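Local coordinates for protein alpha-L-rhamnosidase (PDB 3W5M) that hydrolyses terminal non-reducing alpha-L-rhamnose residues from flavonoid glycosides and gum arabic, and carries a calcium-dependent rhamnose-binding module, at residues Asp868-Leu873 and Gly923-Ala928; Gln342-Trp347 and Gln355-Asp360. All coordinates share one frame; numbering follows the deposited sequence.

In the fold
The two contacts sit in different domains of a single, modular chain. Contact 2 comes first along the sequence, a short return within the alpha-L-rhamnosidase N-terminal domain where the loop holding 342-347 leads back into strand 353-360. Contact 1 follows much later, joining helices 867-875 and 923-929 of the six-hairpin glycosidase domain, the (alpha/alpha)6-barrel that also carries the residues that bind the catalytic-site rhamnose. Their centres lie 39 Å apart and their nearest atoms about 24 Å. Both are buried, away from the rhamnose and calcium sites: contact 1 packs aromatic rings, contact 2 a loop proline against a backbone carbonyl and one glutamine amide, that of Q357, whose side chain lies about 3 Å from a bound Tris molecule, probably from the crystallisation liquor.

Contact 1: residues Asp868-Leu873 and Gly923-Ala928; sequences DVAYRL and GEWMYA
W925 reaches across from helix 923-929 and sets its indole against A870 and Y871 of helix 867-875. The helices stay well apart, with the CA atoms of A870 and W925 9.4 Å from each other, and a large side chain is needed to bridge that distance. The indole does so because CG stands anti to the backbone N (chi1 -176°), which carries the six-membered ring out toward the other helix. There CH2 of W925 lies over the centre of one face of the Y871 ring, 3.9 Å from Y871 CE2. The planes meet at 80°, and the centroids of the Y871 ring and the six-membered ring of W925 are 5.3 Å apart, a T-shaped stack in which the tryptophan gives the edge and the tyrosine the face. One helical position earlier, the methyl of A870 approaches the indole obliquely, its CB 3.7 Å from W925 CZ2. Alanine suits this place, since its short side chain lets the indole come in close to the helix backbone.

Both aromatic residues also have a polar atom that is satisfied by a residue beyond the two helices. W925 NE1 is hydrogen-bonded to T862 OG1, and Y871 OH to the backbone O of R948, so each ring is tethered at its polar atom while its carbon surface packs. L858 and P859 of helix 854-863 also touch the indole, and I930 touches both rings. This is helix-to-helix packing through a buried aromatic pair, within the (alpha/alpha)6-barrel domain of a family 78 glycoside hydrolase.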
loop_
_atom_site.group_PDB
_atom_site.type_symbol
_atom_site.label_atom_id
_atom_site.label_comp_id
_atom_site.label_asym_id
_atom_site.label_seq_id
_atom_site.Cartn_x
_atom_site.Cartn_y
_atom_site.Cartn_z
ATOM N N ASP A 868 22.368 27.055 -7.669
ATOM C CA ASP A 868 21.948 27.600 -8.966
ATOM C C ASP A 868 21.725 26.512 -10.033
ATOM O O ASP A 868 20.753 26.583 -10.786
ATOM C CB ASP A 868 22.932 28.675 -9.459
ATOM C CG ASP A 868 24.348 28.141 -9.653
ATOM O OD1 ASP A 868 24.664 27.032 -9.172
ATOM O OD2 ASP A 868 25.148 28.843 -10.298
ATOM N N VAL A 869 22.620 25.526 -10.068
ATOM C CA VAL A 869 22.519 24.338 -10.916
ATOM C C VAL A 869 21.344 23.445 -10.488
ATOM O O VAL A 869 20.670 22.839 -11.324
ATOM C CB VAL A 869 23.815 23.516 -10.857
ATOM C CG1 VAL A 869 23.683 22.183 -11.583
ATOM C CG2 VAL A 869 24.973 24.316 -11.448
ATOM N N ALA A 870 21.113 23.359 -9.183
ATOM C CA ALA A 870 19.985 22.574 -8.679
ATOM C C ALA A 870 18.700 23.179 -9.201
ATOM O O ALA A 870 17.832 22.443 -9.685
ATOM C CB ALA A 870 19.992 22.524 -7.158
ATOM N N TYR A 871 18.587 24.504 -9.140
ATOM C CA TYR A 871 17.403 25.181 -9.644
ATOM C C TYR A 871 17.228 24.958 -11.140
ATOM O O TYR A 871 16.103 24.840 -11.614
ATOM C CB TYR A 871 17.436 26.665 -9.322
ATOM C CG TYR A 871 16.785 27.020 -7.995
ATOM C CD1 TYR A 871 15.387 27.035 -7.864
ATOM C CD2 TYR A 871 17.564 27.352 -6.871
ATOM C CE1 TYR A 871 14.792 27.365 -6.663
ATOM C CE2 TYR A 871 16.972 27.689 -5.664
ATOM C CZ TYR A 871 15.586 27.691 -5.569
ATOM O OH TYR A 871 14.980 28.033 -4.403
ATOM N N ARG A 872 18.340 24.891 -11.868
ATOM C CA ARG A 872 18.292 24.715 -13.319
ATOM C C ARG A 872 17.626 23.379 -13.648
ATOM O O ARG A 872 16.703 23.315 -14.475
ATOM C CB ARG A 872 19.700 24.790 -13.927
ATOM C CG ARG A 872 19.734 24.865 -15.450
ATOM C CD ARG A 872 19.389 26.254 -15.991
ATOM N NE ARG A 872 19.756 26.387 -17.405
ATOM C CZ ARG A 872 20.945 26.807 -17.843
ATOM N NH1 ARG A 872 21.903 27.153 -16.991
ATOM N NH2 ARG A 872 21.180 26.888 -19.145
ATOM N N LEU A 873 18.091 22.334 -12.974
ATOM C CA LEU A 873 17.476 21.016 -13.055
ATOM C C LEU A 873 16.025 21.027 -12.602
ATOM O O LEU A 873 15.173 20.400 -13.236
ATOM C CB LEU A 873 18.265 19.993 -12.244
ATOM C CG LEU A 873 19.681 19.745 -12.738
ATOM C CD1 LEU A 873 20.300 18.666 -11.894
ATOM C CD2 LEU A 873 19.665 19.342 -14.205
ATOM N N GLY A 923 11.110 16.056 -3.497
ATOM C CA GLY A 923 10.310 16.784 -2.527
ATOM C C GLY A 923 11.138 17.286 -1.363
ATOM O O GLY A 923 11.018 18.431 -0.987
ATOM N N GLU A 924 11.962 16.422 -0.784
ATOM C CA GLU A 924 12.699 16.799 0.427
ATOM C C GLU A 924 13.645 17.962 0.169
ATOM O O GLU A 924 13.853 18.764 1.052
ATOM C CB GLU A 924 13.481 15.630 1.019
ATOM C CG GLU A 924 14.607 15.096 0.154
ATOM C CD GLU A 924 15.458 14.070 0.870
ATOM O OE1 GLU A 924 16.053 14.428 1.918
ATOM O OE2 GLU A 924 15.541 12.910 0.390
ATOM N N TRP A 925 14.203 18.043 -1.041
ATOM C CA TRP A 925 15.050 19.188 -1.400
ATOM C C TRP A 925 14.246 20.489 -1.432
ATOM O O TRP A 925 14.684 21.518 -0.925
ATOM C CB TRP A 925 15.800 18.950 -2.714
ATOM C CG TRP A 925 16.747 20.098 -3.036
ATOM C CD1 TRP A 925 18.090 20.181 -2.711
ATOM C CD2 TRP A 925 16.416 21.332 -3.709
ATOM N NE1 TRP A 925 18.606 21.394 -3.161
ATOM C CE2 TRP A 925 17.604 22.112 -3.767
ATOM C CE3 TRP A 925 15.237 21.848 -4.285
ATOM C CZ2 TRP A 925 17.642 23.380 -4.369
ATOM C CZ3 TRP A 925 15.276 23.110 -4.884
ATOM C CH2 TRP A 925 16.473 23.859 -4.922
ATOM N N MET A 926 13.040 20.446 -1.992
ATOM C CA MET A 926 12.206 21.607 -1.997
ATOM C C MET A 926 11.836 22.052 -0.579
ATOM O O MET A 926 11.806 23.251 -0.294
ATOM C CB MET A 926 10.926 21.346 -2.809
ATOM C CG MET A 926 11.150 21.056 -4.278
ATOM S SD MET A 926 9.716 21.521 -5.287
ATOM C CE MET A 926 8.525 20.355 -4.616
ATOM N N TYR A 927 11.528 21.099 0.302
ATOM C CA TYR A 927 10.991 21.454 1.604
ATOM C C TYR A 927 12.118 22.034 2.445
ATOM O O TYR A 927 11.908 23.023 3.136
ATOM C CB TYR A 927 10.292 20.245 2.287
ATOM C CG TYR A 927 9.265 19.582 1.388
ATOM C CD1 TYR A 927 8.507 20.335 0.475
ATOM C CD2 TYR A 927 9.071 18.208 1.415
ATOM C CE1 TYR A 927 7.578 19.728 -0.367
ATOM C CE2 TYR A 927 8.157 17.594 0.556
ATOM C CZ TYR A 927 7.400 18.365 -0.313
ATOM O OH TYR A 927 6.486 17.737 -1.150
ATOM N N ALA A 928 13.314 21.459 2.297
ATOM C CA ALA A 928 14.501 21.891 3.049
ATOM C C ALA A 928 15.081 23.217 2.548
ATOM O O ALA A 928 15.561 24.014 3.347
ATOM C CB ALA A 928 15.562 20.799 3.059
#

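Contact 2: residues Gln342-Trp347 and Gln355-Asp360; sequences QLAPGW and QYQTYD
P345 and A344 make the van der Waals part of this contact, laying their carbons against the backbone O of Q355 and the side-chain amide of Q357. P345, preceded by a cis peptide bond, brings CB to 3.1 Å from Q355 O and to 3.5 Å from Q357 NE2. The amide of Q357 lies alongside CA and CB of P345 because its chain bends at chi2 (62°). A344 CB approaches the same amide from the oxygen end, 3.9 Å from Q357 OE1.

Among the polar links, Q357 NE2 gives a weak bond back to Q355 O at 3.4 Å, but its stronger ties run outward: OE1 accepts from Y329 OH, and NE2 pairs with Q475 OE1. A water accepts from Q355 N at 2.9 Å and donates weakly to G346 O. At G346 the backbone angles would press any CB against the preceding carbonyl O, so glycine fits.

A leucine in place of Q357 would probably leave the Y329 hydroxyl and the side-chain oxygen of Q475 without their amide partner. No direct hydrogen bond joins the segments: aliphatic carbons pack against polar atoms whose hydrogen bonds go to Y329, Q475 and T324, and one water bridges weakly.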
loop_
_atom_site.group_PDB
_atom_site.type_symbol
_atom_site.label_atom_id
_atom_site.label_comp_id
_atom_site.label_asym_id
_atom_site.label_seq_id
_atom_site.Cartn_x
_atom_site.Cartn_y
_atom_site.Cartn_z
ATOM N N GLN A 342 -11.409 0.299 5.383
ATOM C CA GLN A 342 -11.505 -0.414 4.121
ATOM C C GLN A 342 -10.398 -1.469 4.116
ATOM O O GLN A 342 -9.326 -1.232 4.685
ATOM C CB GLN A 342 -11.265 0.549 2.967
ATOM C CG GLN A 342 -12.176 1.783 2.969
ATOM C CD GLN A 342 -13.633 1.436 2.644
ATOM O OE1 GLN A 342 -13.926 0.454 1.959
ATOM N NE2 GLN A 342 -14.561 2.244 3.159
ATOM N N LEU A 343 -10.639 -2.597 3.442
ATOM C CA LEU A 343 -9.592 -3.630 3.288
ATOM C C LEU A 343 -8.974 -4.099 4.616
ATOM O O LEU A 343 -7.775 -4.386 4.675
ATOM C CB LEU A 343 -8.501 -3.108 2.323
ATOM C CG LEU A 343 -8.997 -2.478 1.024
ATOM C CD1 LEU A 343 -7.785 -1.922 0.276
ATOM C CD2 LEU A 343 -9.676 -3.540 0.183
ATOM N N ALA A 344 -9.781 -4.170 5.678
ATOM C CA ALA A 344 -9.301 -4.595 6.997
ATOM C C ALA A 344 -9.040 -6.085 6.872
ATOM O O ALA A 344 -9.837 -6.785 6.260
ATOM C CB ALA A 344 -10.367 -4.358 8.053
ATOM N N PRO A 345 -7.982 -6.614 7.521
ATOM C CA PRO A 345 -7.096 -6.063 8.512
ATOM C C PRO A 345 -5.794 -5.525 7.891
ATOM O O PRO A 345 -4.955 -5.031 8.624
ATOM C CB PRO A 345 -6.783 -7.280 9.392
ATOM C CG PRO A 345 -6.812 -8.437 8.461
ATOM C CD PRO A 345 -7.784 -8.065 7.346
ATOM N N GLY A 346 -5.629 -5.637 6.578
ATOM C CA GLY A 346 -4.368 -5.192 5.949
ATOM C C GLY A 346 -3.433 -6.381 5.746
ATOM O O GLY A 346 -3.775 -7.501 6.109
ATOM N N TRP A 347 -2.249 -6.120 5.170
ATOM C CA TRP A 347 -1.319 -7.154 4.765
ATOM C C TRP A 347 -0.143 -7.217 5.742
ATOM O O TRP A 347 0.582 -6.233 5.931
ATOM C CB TRP A 347 -0.743 -6.809 3.388
ATOM C CG TRP A 347 0.091 -7.875 2.747
ATOM C CD1 TRP A 347 0.280 -9.157 3.161
ATOM C CD2 TRP A 347 0.773 -7.751 1.492
ATOM N NE1 TRP A 347 1.071 -9.840 2.258
ATOM C CE2 TRP A 347 1.404 -8.992 1.237
ATOM C CE3 TRP A 347 0.961 -6.688 0.592
ATOM C CZ2 TRP A 347 2.185 -9.214 0.094
ATOM C CZ3 TRP A 347 1.703 -6.907 -0.550
ATOM C CH2 TRP A 347 2.321 -8.160 -0.790
ATOM N N GLN A 355 -3.081 -8.498 12.161
ATOM C CA GLN A 355 -3.434 -7.309 12.942
ATOM C C GLN A 355 -4.949 -7.315 13.178
ATOM O O GLN A 355 -5.686 -7.689 12.287
ATOM C CB GLN A 355 -2.993 -6.038 12.206
ATOM C CG GLN A 355 -1.484 -5.962 12.071
ATOM C CD GLN A 355 -0.952 -4.562 11.816
ATOM O OE1 GLN A 355 -0.310 -3.935 12.696
ATOM N NE2 GLN A 355 -1.210 -4.071 10.638
ATOM N N TYR A 356 -5.394 -6.950 14.376
ATOM C CA TYR A 356 -6.858 -6.854 14.658
ATOM C C TYR A 356 -7.271 -5.395 14.881
ATOM O O TYR A 356 -6.436 -4.503 15.184
ATOM C CB TYR A 356 -7.279 -7.737 15.860
ATOM C CG TYR A 356 -6.867 -7.195 17.213
ATOM C CD1 TYR A 356 -7.645 -6.230 17.881
ATOM C CD2 TYR A 356 -5.689 -7.641 17.831
ATOM C CE1 TYR A 356 -7.267 -5.725 19.120
ATOM C CE2 TYR A 356 -5.314 -7.162 19.088
ATOM C CZ TYR A 356 -6.096 -6.208 19.724
ATOM O OH TYR A 356 -5.732 -5.683 20.941
ATOM N N GLN A 357 -8.566 -5.153 14.697
ATOM C CA GLN A 357 -9.161 -3.811 14.805
ATOM C C GLN A 357 -10.107 -3.792 15.991
ATOM O O GLN A 357 -10.671 -4.823 16.357
ATOM C CB GLN A 357 -9.934 -3.418 13.520
ATOM C CG GLN A 357 -9.100 -3.347 12.226
ATOM C CD GLN A 357 -8.482 -4.663 11.816
ATOM O OE1 GLN A 357 -9.192 -5.655 11.585
ATOM N NE2 GLN A 357 -7.132 -4.706 11.775
ATOM N N THR A 358 -10.262 -2.610 16.584
ATOM C CA THR A 358 -11.150 -2.405 17.734
ATOM C C THR A 358 -12.164 -1.316 17.368
ATOM O O THR A 358 -11.773 -0.240 16.895
ATOM C CB THR A 358 -10.361 -1.933 18.967
ATOM O OG1 THR A 358 -9.358 -2.906 19.301
ATOM C CG2 THR A 358 -11.293 -1.771 20.181
ATOM N N TYR A 359 -13.448 -1.612 17.587
ATOM C CA TYR A 359 -14.515 -0.666 17.263
ATOM C C TYR A 359 -15.394 -0.421 18.466
ATOM O O TYR A 359 -15.702 -1.345 19.208
ATOM C CB TYR A 359 -15.376 -1.172 16.094
ATOM C CG TYR A 359 -14.598 -1.557 14.860
ATOM C CD1 TYR A 359 -14.192 -0.577 13.928
ATOM C CD2 TYR A 359 -14.264 -2.904 14.605
ATOM C CE1 TYR A 359 -13.475 -0.919 12.783
ATOM C CE2 TYR A 359 -13.541 -3.247 13.451
ATOM C CZ TYR A 359 -13.155 -2.245 12.550
ATOM O OH TYR A 359 -12.436 -2.579 11.402
ATOM N N ASP A 360 -15.791 0.843 18.638
ATOM C CA ASP A 360 -16.745 1.227 19.666
ATOM C C ASP A 360 -18.145 1.036 19.099
ATOM O O ASP A 360 -18.552 1.755 18.167
ATOM C CB ASP A 360 -16.527 2.703 20.024
ATOM C CG ASP A 360 -17.518 3.220 21.081
ATOM O OD1 ASP A 360 -18.633 2.652 21.239
ATOM O OD2 ASP A 360 -17.159 4.204 21.761
HETATM O O HOH W 1 -2.671 -8.229 9.342
#